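Local coordinates for protein beta-glucuronidase (uncultured Clostridium sp., PDB 6U7J) that hydrolyses beta-D-glucuronides to release glucuronic acid and, as a gut microbial enzyme, probably takes part in reactivating estrogens from their glucuronide conjugates, at residues B[327-332]-B[551-556]; B[468-473]-B[568-573]; B[510-515]-B[563-568]; B[527-532]-B[583-588]. All blocks are in the same frame, centred on the assembly; numbering follows the deposited sequence.

In the fold
Going from the N terminus, helix 319-332, between barrel strands 297-305 and 336-338, opens the loop that contact 1 closes at 551-556, after the last barrel strand. Contact 2 starts after strand 465-468 and closes at 568-573. Contact 3 runs from 510-515, after strand 502-506, to 563-568; it lies within the span of contact 2, and the two share Asn568. Contact 4 pairs helices 525-540 and 581-592 and crosses all three others, while contact 1 also crosses contacts 2 and 3. The long loop after strand 545-551 supplies one side of contacts 1, 2 and 3, so that it joins helix 319-332 to the loops after the sixth and seventh strands.

Contact 1 (B[327-332]-B[551-556])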
# COMPACT_ATOMS: atom_id res chain seq x y z
N GLU B 327 -24.09 -2.29 -9.61
CA GLU B 327 -23.72 -3.69 -9.38
C GLU B 327 -23.21 -3.89 -7.96
O GLU B 327 -23.48 -4.93 -7.34
CB GLU B 327 -22.64 -4.12 -10.39
CG GLU B 327 -23.14 -4.33 -11.82
CD GLU B 327 -23.87 -5.67 -11.98
OE1 GLU B 327 -23.50 -6.64 -11.28
OE2 GLU B 327 -24.81 -5.74 -12.80
N LEU B 328 -22.48 -2.92 -7.42
CA LEU B 328 -21.93 -3.08 -6.08
C LEU B 328 -23.03 -2.88 -5.03
O LEU B 328 -23.06 -3.60 -4.02
CB LEU B 328 -20.79 -2.09 -5.86
CG LEU B 328 -19.48 -2.31 -6.63
CD1 LEU B 328 -18.52 -1.15 -6.39
CD2 LEU B 328 -18.81 -3.62 -6.24
N LEU B 329 -23.91 -1.91 -5.26
CA LEU B 329 -25.08 -1.74 -4.40
C LEU B 329 -25.88 -3.02 -4.31
O LEU B 329 -26.29 -3.45 -3.22
CB LEU B 329 -25.96 -0.60 -4.92
CG LEU B 329 -25.43 0.81 -4.73
CD1 LEU B 329 -26.33 1.81 -5.45
CD2 LEU B 329 -25.30 1.17 -3.25
N LYS B 330 -26.13 -3.66 -5.45
CA LYS B 330 -26.88 -4.90 -5.46
C LYS B 330 -26.10 -6.01 -4.75
O LYS B 330 -26.68 -6.81 -4.01
CB LYS B 330 -27.20 -5.30 -6.89
CG LYS B 330 -27.99 -6.60 -7.01
CD LYS B 330 -28.03 -7.05 -8.46
CE LYS B 330 -28.99 -8.21 -8.66
NZ LYS B 330 -30.39 -7.81 -8.29
N TRP B 331 -24.78 -6.07 -4.96
CA TRP B 331 -23.98 -7.12 -4.36
C TRP B 331 -23.97 -6.99 -2.84
O TRP B 331 -24.16 -7.98 -2.12
CB TRP B 331 -22.56 -7.09 -4.92
CG TRP B 331 -21.57 -7.99 -4.21
CD1 TRP B 331 -21.34 -9.32 -4.46
CD2 TRP B 331 -20.67 -7.62 -3.17
NE1 TRP B 331 -20.35 -9.80 -3.63
CE2 TRP B 331 -19.93 -8.77 -2.82
CE3 TRP B 331 -20.42 -6.42 -2.50
CZ2 TRP B 331 -18.96 -8.76 -1.82
CZ3 TRP B 331 -19.45 -6.40 -1.49
CH2 TRP B 331 -18.73 -7.57 -1.17
N ILE B 332 -23.80 -5.77 -2.33
CA ILE B 332 -23.71 -5.58 -0.89
C ILE B 332 -25.07 -5.65 -0.21
O ILE B 332 -25.12 -5.66 1.02
CB ILE B 332 -23.03 -4.23 -0.57
CG1 ILE B 332 -22.36 -4.28 0.81
CG2 ILE B 332 -24.02 -3.09 -0.72
CD1 ILE B 332 -21.30 -3.23 1.05
N TRP B 551 -21.56 6.15 5.82
CA TRP B 551 -21.00 7.26 5.08
C TRP B 551 -19.77 6.84 4.30
O TRP B 551 -18.84 6.22 4.84
CB TRP B 551 -20.64 8.47 5.92
CG TRP B 551 -19.98 9.53 5.02
CD1 TRP B 551 -18.71 10.02 5.13
CD2 TRP B 551 -20.55 10.16 3.86
NE1 TRP B 551 -18.47 10.95 4.13
CE2 TRP B 551 -19.58 11.06 3.34
CE3 TRP B 551 -21.80 10.09 3.23
CZ2 TRP B 551 -19.82 11.86 2.23
CZ3 TRP B 551 -22.04 10.90 2.10
CH2 TRP B 551 -21.05 11.77 1.62
N ALA B 552 -19.79 7.24 3.04
CA ALA B 552 -18.85 6.98 1.98
C ALA B 552 -19.11 5.57 1.48
O ALA B 552 -18.71 4.56 2.09
CB ALA B 552 -17.43 7.24 2.42
N PHE B 553 -19.91 5.53 0.41
CA PHE B 553 -19.88 4.42 -0.53
C PHE B 553 -18.45 4.13 -0.97
O PHE B 553 -17.98 2.99 -0.89
CB PHE B 553 -20.78 4.76 -1.72
CG PHE B 553 -20.78 3.74 -2.80
CD1 PHE B 553 -20.10 3.96 -3.99
CD2 PHE B 553 -21.46 2.53 -2.63
CE1 PHE B 553 -20.08 3.00 -4.99
CE2 PHE B 553 -21.45 1.56 -3.62
CZ PHE B 553 -20.77 1.80 -4.81
N ALA B 554 -17.74 5.17 -1.41
CA ALA B 554 -16.39 5.05 -1.96
C ALA B 554 -15.53 6.21 -1.50
O ALA B 554 -16.02 7.34 -1.32
CB ALA B 554 -16.40 5.01 -3.50
N ASP B 555 -14.24 5.93 -1.29
CA ASP B 555 -13.26 6.98 -1.06
C ASP B 555 -13.43 8.06 -2.13
O ASP B 555 -13.64 7.75 -3.30
CB ASP B 555 -11.83 6.39 -1.10
CG ASP B 555 -11.57 5.35 0.03
OD1 ASP B 555 -12.32 5.31 1.02
OD2 ASP B 555 -10.59 4.57 -0.06
N PHE B 556 -13.38 9.33 -1.72
CA PHE B 556 -13.59 10.46 -2.64
C PHE B 556 -12.68 11.61 -2.27
O PHE B 556 -12.12 11.67 -1.17
CB PHE B 556 -15.05 10.93 -2.63
CG PHE B 556 -15.51 11.45 -1.31
CD1 PHE B 556 -15.40 12.81 -1.00
CD2 PHE B 556 -16.10 10.58 -0.37
CE1 PHE B 556 -15.82 13.29 0.24
CE2 PHE B 556 -16.54 11.06 0.87
CZ PHE B 556 -16.40 12.41 1.18
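Phe553 meets Leu328 and Leu329 with its ring, and it does so in the loop that follows strand 545-551. Trp551 is hydrogen-bonded through its backbone to Tyr507, and Ala552 then pairs with Ile572. At Phe553 the ring swings over to the helix: chi1 of 177° sets CG opposite the backbone N, and the far end of the ring makes the contact. CZ lies 4.0 Å from Leu328 CB, which sits at the ring edge, near its plane; Leu328 CD1 is also 4.0 Å from Phe553 CZ. One atom round, Phe553 CE2 is 3.9 Å from Leu329 CD2, a methyl that approaches obliquely. Here helix 319-332 of the (beta/alpha)8 barrel packs against the loop after strand 545-551, whose neighbour in the barrel wall is strand 297-305. Phe304 of that neighbouring strand meets the Phe553 ring edge-to-face. Leu328 also packs on Thr66 of the second subunit and Leu518 of the third, so this face of the helix lies at a subunit interface. Beyond Phe553 the chain runs on through Asp555 to Phe556, whose backbone pairs with that of Asn568.

Contact 2 (B[468-473]-B[568-573])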
# COMPACT_ATOMS: atom_id res chain seq x y z
N ASN B 468 -26.49 12.66 11.36
CA ASN B 468 -25.14 12.27 10.99
C ASN B 468 -24.34 12.11 12.28
O ASN B 468 -24.13 13.08 13.01
CB ASN B 468 -24.49 13.32 10.09
CG ASN B 468 -25.12 13.38 8.70
OD1 ASN B 468 -25.99 12.57 8.35
ND2 ASN B 468 -24.69 14.35 7.89
N ARG B 469 -23.90 10.89 12.56
CA ARG B 469 -23.35 10.58 13.87
C ARG B 469 -22.12 9.71 13.70
O ARG B 469 -22.19 8.67 13.03
CB ARG B 469 -24.38 9.88 14.75
CG ARG B 469 -25.37 10.84 15.42
CD ARG B 469 -24.62 11.82 16.28
NE ARG B 469 -25.45 12.85 16.90
CZ ARG B 469 -25.49 14.11 16.48
NH1 ARG B 469 -24.78 14.49 15.42
NH2 ARG B 469 -26.24 15.01 17.12
N TYR B 470 -21.02 10.11 14.32
CA TYR B 470 -19.73 9.47 14.15
C TYR B 470 -19.14 9.11 15.50
O TYR B 470 -17.99 9.43 15.82
CB TYR B 470 -18.79 10.36 13.36
CG TYR B 470 -19.19 10.58 11.93
CD1 TYR B 470 -18.79 9.69 10.95
CD2 TYR B 470 -19.95 11.68 11.56
CE1 TYR B 470 -19.12 9.88 9.64
CE2 TYR B 470 -20.30 11.89 10.22
CZ TYR B 470 -19.88 10.98 9.27
OH TYR B 470 -20.19 11.14 7.95
N PHE B 471 -19.94 8.44 16.32
CA PHE B 471 -19.41 7.87 17.54
C PHE B 471 -18.36 6.82 17.19
O PHE B 471 -18.53 6.02 16.27
CB PHE B 471 -20.55 7.27 18.37
CG PHE B 471 -21.50 8.31 18.91
CD1 PHE B 471 -21.07 9.27 19.82
CD2 PHE B 471 -22.82 8.34 18.51
CE1 PHE B 471 -21.94 10.23 20.32
CE2 PHE B 471 -23.70 9.29 19.01
CZ PHE B 471 -23.26 10.23 19.92
N GLY B 472 -17.25 6.86 17.92
CA GLY B 472 -16.09 6.05 17.59
C GLY B 472 -15.14 6.70 16.59
O GLY B 472 -14.10 6.10 16.28
N TRP B 473 -15.49 7.87 16.05
CA TRP B 473 -14.60 8.58 15.14
C TRP B 473 -14.43 10.03 15.56
O TRP B 473 -13.39 10.39 16.13
CB TRP B 473 -15.09 8.48 13.69
CG TRP B 473 -14.00 8.91 12.76
CD1 TRP B 473 -13.90 10.09 12.10
CD2 TRP B 473 -12.81 8.16 12.44
NE1 TRP B 473 -12.75 10.12 11.36
CE2 TRP B 473 -12.06 8.96 11.56
CE3 TRP B 473 -12.33 6.90 12.80
CZ2 TRP B 473 -10.83 8.53 11.04
CZ3 TRP B 473 -11.11 6.47 12.27
CH2 TRP B 473 -10.38 7.28 11.40
N ASN B 568 -11.11 11.75 1.43
CA ASN B 568 -11.90 11.09 2.46
C ASN B 568 -11.79 9.58 2.26
O ASN B 568 -12.11 9.07 1.17
CB ASN B 568 -13.35 11.55 2.41
CG ASN B 568 -14.16 11.03 3.58
OD1 ASN B 568 -14.19 9.83 3.85
ND2 ASN B 568 -14.83 11.94 4.29
N LYS B 569 -11.36 8.88 3.31
CA LYS B 569 -11.11 7.45 3.25
C LYS B 569 -12.18 6.64 3.99
O LYS B 569 -11.96 5.46 4.29
CB LYS B 569 -9.72 7.13 3.80
CG LYS B 569 -8.56 7.50 2.86
CD LYS B 569 -8.80 6.95 1.46
CE LYS B 569 -7.52 6.91 0.64
NZ LYS B 569 -7.36 8.17 -0.12
N LYS B 570 -13.34 7.25 4.27
CA LYS B 570 -14.43 6.51 4.92
C LYS B 570 -15.17 5.58 3.96
O LYS B 570 -16.12 4.91 4.39
CB LYS B 570 -15.44 7.46 5.58
CG LYS B 570 -14.85 8.39 6.63
CD LYS B 570 -15.95 8.92 7.55
CE LYS B 570 -15.36 9.76 8.67
NZ LYS B 570 -14.57 10.87 8.10
N GLY B 571 -14.78 5.54 2.69
CA GLY B 571 -15.39 4.61 1.75
C GLY B 571 -15.41 3.17 2.24
O GLY B 571 -14.44 2.69 2.85
N ILE B 572 -16.54 2.49 2.01
CA ILE B 572 -16.61 1.05 2.16
C ILE B 572 -15.92 0.39 0.97
O ILE B 572 -15.36 -0.70 1.09
CB ILE B 572 -18.09 0.60 2.29
CG1 ILE B 572 -18.62 0.87 3.70
CG2 ILE B 572 -18.27 -0.87 2.02
CD1 ILE B 572 -17.61 0.55 4.83
N PHE B 573 -15.92 1.07 -0.18
CA PHE B 573 -15.16 0.68 -1.35
C PHE B 573 -14.05 1.71 -1.61
O PHE B 573 -14.11 2.86 -1.17
CB PHE B 573 -16.08 0.58 -2.58
CG PHE B 573 -17.16 -0.46 -2.44
CD1 PHE B 573 -16.90 -1.79 -2.78
CD2 PHE B 573 -18.43 -0.11 -2.00
CE1 PHE B 573 -17.90 -2.76 -2.66
CE2 PHE B 573 -19.44 -1.07 -1.88
CZ PHE B 573 -19.17 -2.40 -2.20
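At the C-terminal end of the TIM barrel, where glycosidases of this fold carry their active site, the loop after the sixth strand meets the loop after the eighth through one lysine. The side chain of Lys570 runs into the notch between Tyr470 and Trp473. Its methylene CE does most of the touching: Lys570 CE is 3.7 Å from Trp473 CD1 and 3.9 Å from Tyr470 CE1. Lys570 CD adds a second approach to the tyrosine, 3.9 Å from Tyr470 CE1. Both rings take the chain obliquely. Lys570 is extended as far as CE and then bends, with chi4 at 57°. The bend leaves NZ 3.8 Å from Trp473 NE1 while the ammonium group makes its salt bridge with Asp510 and a hydrogen bond with Tyr474.

The backbone under the lysine is fixed too. Asn568 OD1 accepts from Lys570 N at 2.7 Å with an N-H...O angle of 162°, forming an Asx turn that holds the backbone at Lys570. Within 468-473, Trp473 N donates to Tyr470 O at 3.0 Å, a bond that closes a tight turn, with both aromatic side chains directed at Lys570. Leu562 of the fourth subunit packs on Trp473. The hydroxyl of Tyr470 bonds Glu506 at the end of strand 502-506, and Asn468 ND2 bonds Glu417 after strand 409-416. These are the seventh and fourth strand ends, where glycosidases of this (beta/alpha)8 class carry their two carboxylates, so the 468-473 loop is consistent with a place beside the active site.

Contact 3 (B[510-515]-B[563-568]); sequences DTIAGL and KRVDGN
Asp510 faces Arg564 and Asn568, while Ile512 reaches Val565. The ionic part is loose: Asp510 OD1 and Arg564 NH1 form a long salt bridge of 4.0 Å, the carboxylate and guanidinium planes turned 29° apart. Arg564 starts out away from Asp510, but its chain bends at chi2 (-63°), which brings the guanidinium back toward the carboxylate. Each group has a closer partner, Asp510 in Lys570 and Arg564 in Asp177. Within 563-568, Asn568 ND2 lies 3.7 Å above the Arg564 guanidinium plane, over its centre.

Two waters link the segments. Water 2 donates to Asp510 OD1 at 3.0 Å and accepts a weak bond from Arg564 NH1 at 3.1 Å. Water 1 accepts from Val565 N at 2.9 Å and lies at donating distance from Asp510 OD2 (2.9 Å) and Gly567 O (3.0 Å), although it has more acceptors around it than protons to give.

Apolar packing is confined to Ile512 CD1, 4.1 Å from Val565 CB, their side chains crossing at about a right angle; Val565 of the fourth subunit joins them at the tetramer interface. In this way the loops after the seventh and eighth barrel strands meet. With Lys570 on OD1, the Lys569 N-H on OD2 and waters close by, the buried Asp510 carboxylate would probably stay charged.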
# COMPACT_ATOMS: atom_id res chain seq x y z
N ASP B 510 -12.63 6.55 8.71
CA ASP B 510 -11.63 6.54 7.65
C ASP B 510 -10.81 5.26 7.73
O ASP B 510 -10.41 4.82 8.82
CB ASP B 510 -10.70 7.76 7.75
CG ASP B 510 -11.36 9.04 7.28
OD1 ASP B 510 -12.11 9.65 8.08
OD2 ASP B 510 -11.13 9.46 6.11
N THR B 511 -10.56 4.66 6.57
CA THR B 511 -9.90 3.36 6.51
C THR B 511 -8.92 3.35 5.35
O THR B 511 -9.31 3.57 4.20
CB THR B 511 -10.94 2.25 6.35
OG1 THR B 511 -11.89 2.38 7.42
CG2 THR B 511 -10.27 0.87 6.44
N ILE B 512 -7.64 3.11 5.65
CA ILE B 512 -6.63 2.98 4.61
C ILE B 512 -6.59 1.52 4.17
O ILE B 512 -6.26 0.64 4.97
CB ILE B 512 -5.25 3.43 5.09
CG1 ILE B 512 -5.28 4.83 5.71
CG2 ILE B 512 -4.26 3.37 3.91
CD1 ILE B 512 -5.76 5.94 4.73
N ALA B 513 -6.93 1.27 2.91
CA ALA B 513 -6.84 -0.08 2.40
C ALA B 513 -5.46 -0.65 2.67
O ALA B 513 -4.43 -0.01 2.39
CB ALA B 513 -7.15 -0.11 0.90
N GLY B 514 -5.43 -1.83 3.27
CA GLY B 514 -4.19 -2.50 3.56
C GLY B 514 -3.60 -2.21 4.91
O GLY B 514 -2.62 -2.85 5.29
N LEU B 515 -4.16 -1.25 5.65
CA LEU B 515 -3.76 -1.01 7.03
C LEU B 515 -4.48 -2.01 7.92
O LEU B 515 -5.70 -1.93 8.09
CB LEU B 515 -4.09 0.42 7.43
CG LEU B 515 -3.19 1.08 8.47
CD1 LEU B 515 -3.57 2.54 8.64
CD2 LEU B 515 -3.28 0.37 9.79
N LYS B 563 -6.44 16.03 8.15
CA LYS B 563 -7.21 14.85 8.50
C LYS B 563 -7.65 14.06 7.29
O LYS B 563 -8.38 13.07 7.45
CB LYS B 563 -8.43 15.24 9.32
CG LYS B 563 -8.09 15.77 10.70
CD LYS B 563 -9.36 16.09 11.48
CE LYS B 563 -9.10 17.11 12.58
NZ LYS B 563 -10.20 18.13 12.62
N ARG B 564 -7.22 14.45 6.09
CA ARG B 564 -7.72 13.91 4.83
C ARG B 564 -6.55 13.31 4.05
O ARG B 564 -5.84 14.04 3.35
CB ARG B 564 -8.43 15.02 4.05
CG ARG B 564 -9.73 15.57 4.73
CD ARG B 564 -10.80 14.45 4.84
NE ARG B 564 -12.16 14.89 5.25
CZ ARG B 564 -12.80 14.41 6.33
NH1 ARG B 564 -12.21 13.52 7.11
NH2 ARG B 564 -14.02 14.84 6.62
N VAL B 565 -6.34 12.00 4.17
CA VAL B 565 -5.21 11.31 3.53
C VAL B 565 -5.54 11.15 2.04
O VAL B 565 -6.20 10.19 1.65
CB VAL B 565 -4.90 9.96 4.18
CG1 VAL B 565 -3.62 9.38 3.62
CG2 VAL B 565 -4.76 10.10 5.70
N ASP B 566 -5.07 12.07 1.21
CA ASP B 566 -5.49 12.13 -0.20
C ASP B 566 -7.01 11.99 -0.33
O ASP B 566 -7.53 11.24 -1.17
CB ASP B 566 -4.76 11.07 -1.04
CG ASP B 566 -4.91 11.32 -2.56
OD1 ASP B 566 -5.19 12.48 -2.97
OD2 ASP B 566 -4.77 10.36 -3.35
N GLY B 567 -7.73 12.72 0.51
CA GLY B 567 -9.17 12.78 0.45
C GLY B 567 -9.84 12.07 1.62
O GLY B 567 -9.24 11.82 2.67
N ASN B 568 -11.11 11.75 1.43
CA ASN B 568 -11.90 11.09 2.46
C ASN B 568 -11.79 9.58 2.26
O ASN B 568 -12.11 9.07 1.17
CB ASN B 568 -13.35 11.55 2.41
CG ASN B 568 -14.16 11.03 3.58
OD1 ASN B 568 -14.19 9.83 3.85
ND2 ASN B 568 -14.83 11.94 4.29
O HOH W 1 -8.49 10.40 5.24
O HOH W 2 -11.47 12.12 9.73

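Contact 4 (B[527-532]-B[583-588]); sequences YQKRCI and AFAIRE
Ile532 and Ile586 touch methyl to methyl where two neighbouring outer helices of the TIM barrel, 525-540 and 581-592, lie side by side: Ile532 CD1 is 4.0 Å from Ile586 CD1. In both residues CG1 is set opposite the carbonyl carbon, and from there the chains run on nearly extended, Ile586 the less fully so with chi2 of 151°. This points the two CD1 ends at each other from adjacent helices, and the side chains cross at about a right angle. Beneath them Ile550 of the last barrel strand touches both, so the two isoleucines pack between the helices and strand 545-551.

Nearer the surface, Lys529 lies alongside Ala585, the pair whose CA atoms come nearest, 7.3 Å apart. Lys529 has CG opposite its backbone N and then bends at chi2, -137°, and again at chi4, -116°, as the aliphatic chain passes the alanine methyl. The ammonium group continues to a salt bridge with Glu533, one turn on in the same helix. The lysine chain runs close to the second helix: Ala585 CB is 3.9 Å from Lys529 CG and 3.7 Å from Lys529 CE.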
# COMPACT_ATOMS: atom_id res chain seq x y z
N TYR B 527 -10.84 -1.85 12.27
CA TYR B 527 -11.55 -0.86 13.07
C TYR B 527 -12.81 -0.38 12.36
O TYR B 527 -13.86 -0.20 13.00
CB TYR B 527 -10.63 0.33 13.39
CG TYR B 527 -11.26 1.30 14.35
CD1 TYR B 527 -11.05 1.19 15.72
CD2 TYR B 527 -12.12 2.30 13.90
CE1 TYR B 527 -11.65 2.07 16.61
CE2 TYR B 527 -12.73 3.18 14.77
CZ TYR B 527 -12.50 3.06 16.13
OH TYR B 527 -13.10 3.94 16.99
N GLN B 528 -12.73 -0.16 11.04
CA GLN B 528 -13.93 0.24 10.31
C GLN B 528 -15.04 -0.78 10.50
O GLN B 528 -16.21 -0.41 10.70
CB GLN B 528 -13.62 0.40 8.82
CG GLN B 528 -14.72 1.06 8.01
CD GLN B 528 -14.40 1.13 6.53
OE1 GLN B 528 -13.89 0.18 5.94
NE2 GLN B 528 -14.71 2.27 5.91
N LYS B 529 -14.70 -2.07 10.46
CA LYS B 529 -15.73 -3.09 10.61
C LYS B 529 -16.35 -3.05 12.00
O LYS B 529 -17.58 -3.12 12.14
CB LYS B 529 -15.15 -4.47 10.30
CG LYS B 529 -16.18 -5.59 10.34
CD LYS B 529 -15.60 -6.77 11.07
CE LYS B 529 -16.38 -8.06 10.88
NZ LYS B 529 -16.93 -8.52 12.18
N ARG B 530 -15.52 -2.92 13.04
CA ARG B 530 -16.02 -2.91 14.42
C ARG B 530 -16.81 -1.63 14.72
O ARG B 530 -17.84 -1.66 15.39
CB ARG B 530 -14.85 -3.05 15.42
CG ARG B 530 -14.06 -4.38 15.36
CD ARG B 530 -14.83 -5.53 15.98
NE ARG B 530 -15.05 -5.29 17.41
CZ ARG B 530 -16.25 -5.08 17.96
NH1 ARG B 530 -17.34 -5.09 17.20
NH2 ARG B 530 -16.35 -4.86 19.26
N CYS B 531 -16.31 -0.48 14.24
CA CYS B 531 -17.02 0.77 14.46
C CYS B 531 -18.44 0.70 13.91
O CYS B 531 -19.40 1.12 14.57
CB CYS B 531 -16.23 1.91 13.80
SG CYS B 531 -16.98 3.52 13.79
N ILE B 532 -18.61 0.11 12.72
CA ILE B 532 -19.93 -0.00 12.10
C ILE B 532 -20.79 -1.04 12.83
O ILE B 532 -21.98 -0.83 13.04
CB ILE B 532 -19.76 -0.32 10.60
CG1 ILE B 532 -19.29 0.94 9.86
CG2 ILE B 532 -21.06 -0.79 9.96
CD1 ILE B 532 -19.13 0.71 8.39
N ALA B 583 -16.82 -4.28 3.92
CA ALA B 583 -17.86 -4.49 2.92
C ALA B 583 -18.47 -5.87 3.03
O ALA B 583 -19.69 -6.04 2.85
CB ALA B 583 -17.31 -4.27 1.51
N PHE B 584 -17.65 -6.88 3.33
CA PHE B 584 -18.13 -8.25 3.35
C PHE B 584 -19.00 -8.51 4.56
O PHE B 584 -20.00 -9.25 4.48
CB PHE B 584 -16.94 -9.22 3.30
CG PHE B 584 -16.25 -9.23 1.97
CD1 PHE B 584 -16.72 -10.03 0.93
CD2 PHE B 584 -15.17 -8.39 1.73
CE1 PHE B 584 -16.11 -10.01 -0.31
CE2 PHE B 584 -14.56 -8.36 0.48
CZ PHE B 584 -15.04 -9.17 -0.54
N ALA B 585 -18.67 -7.90 5.70
CA ALA B 585 -19.52 -8.02 6.88
C ALA B 585 -20.83 -7.27 6.68
O ALA B 585 -21.90 -7.78 7.02
CB ALA B 585 -18.79 -7.50 8.12
N ILE B 586 -20.76 -6.06 6.11
CA ILE B 586 -21.98 -5.30 5.83
C ILE B 586 -22.90 -6.11 4.92
O ILE B 586 -24.11 -6.19 5.17
CB ILE B 586 -21.65 -3.93 5.20
CG1 ILE B 586 -20.95 -3.02 6.21
CG2 ILE B 586 -22.91 -3.25 4.65
CD1 ILE B 586 -20.00 -2.01 5.54
N ARG B 587 -22.34 -6.74 3.88
CA ARG B 587 -23.14 -7.55 2.97
C ARG B 587 -23.90 -8.64 3.72
O ARG B 587 -25.10 -8.84 3.49
CB ARG B 587 -22.25 -8.17 1.88
CG ARG B 587 -23.01 -9.07 0.90
CD ARG B 587 -22.22 -9.49 -0.35
NE ARG B 587 -21.83 -10.89 -0.28
CZ ARG B 587 -22.22 -11.86 -1.10
NH1 ARG B 587 -21.79 -13.09 -0.89
NH2 ARG B 587 -23.03 -11.62 -2.13
N GLU B 588 -23.22 -9.36 4.62
CA GLU B 588 -23.89 -10.44 5.34
C GLU B 588 -25.05 -9.92 6.17
O GLU B 588 -26.10 -10.56 6.25
CB GLU B 588 -22.90 -11.20 6.24
CG GLU B 588 -21.87 -12.03 5.46
CD GLU B 588 -22.49 -13.13 4.61
OE1 GLU B 588 -23.11 -14.06 5.18
OE2 GLU B 588 -22.35 -13.07 3.36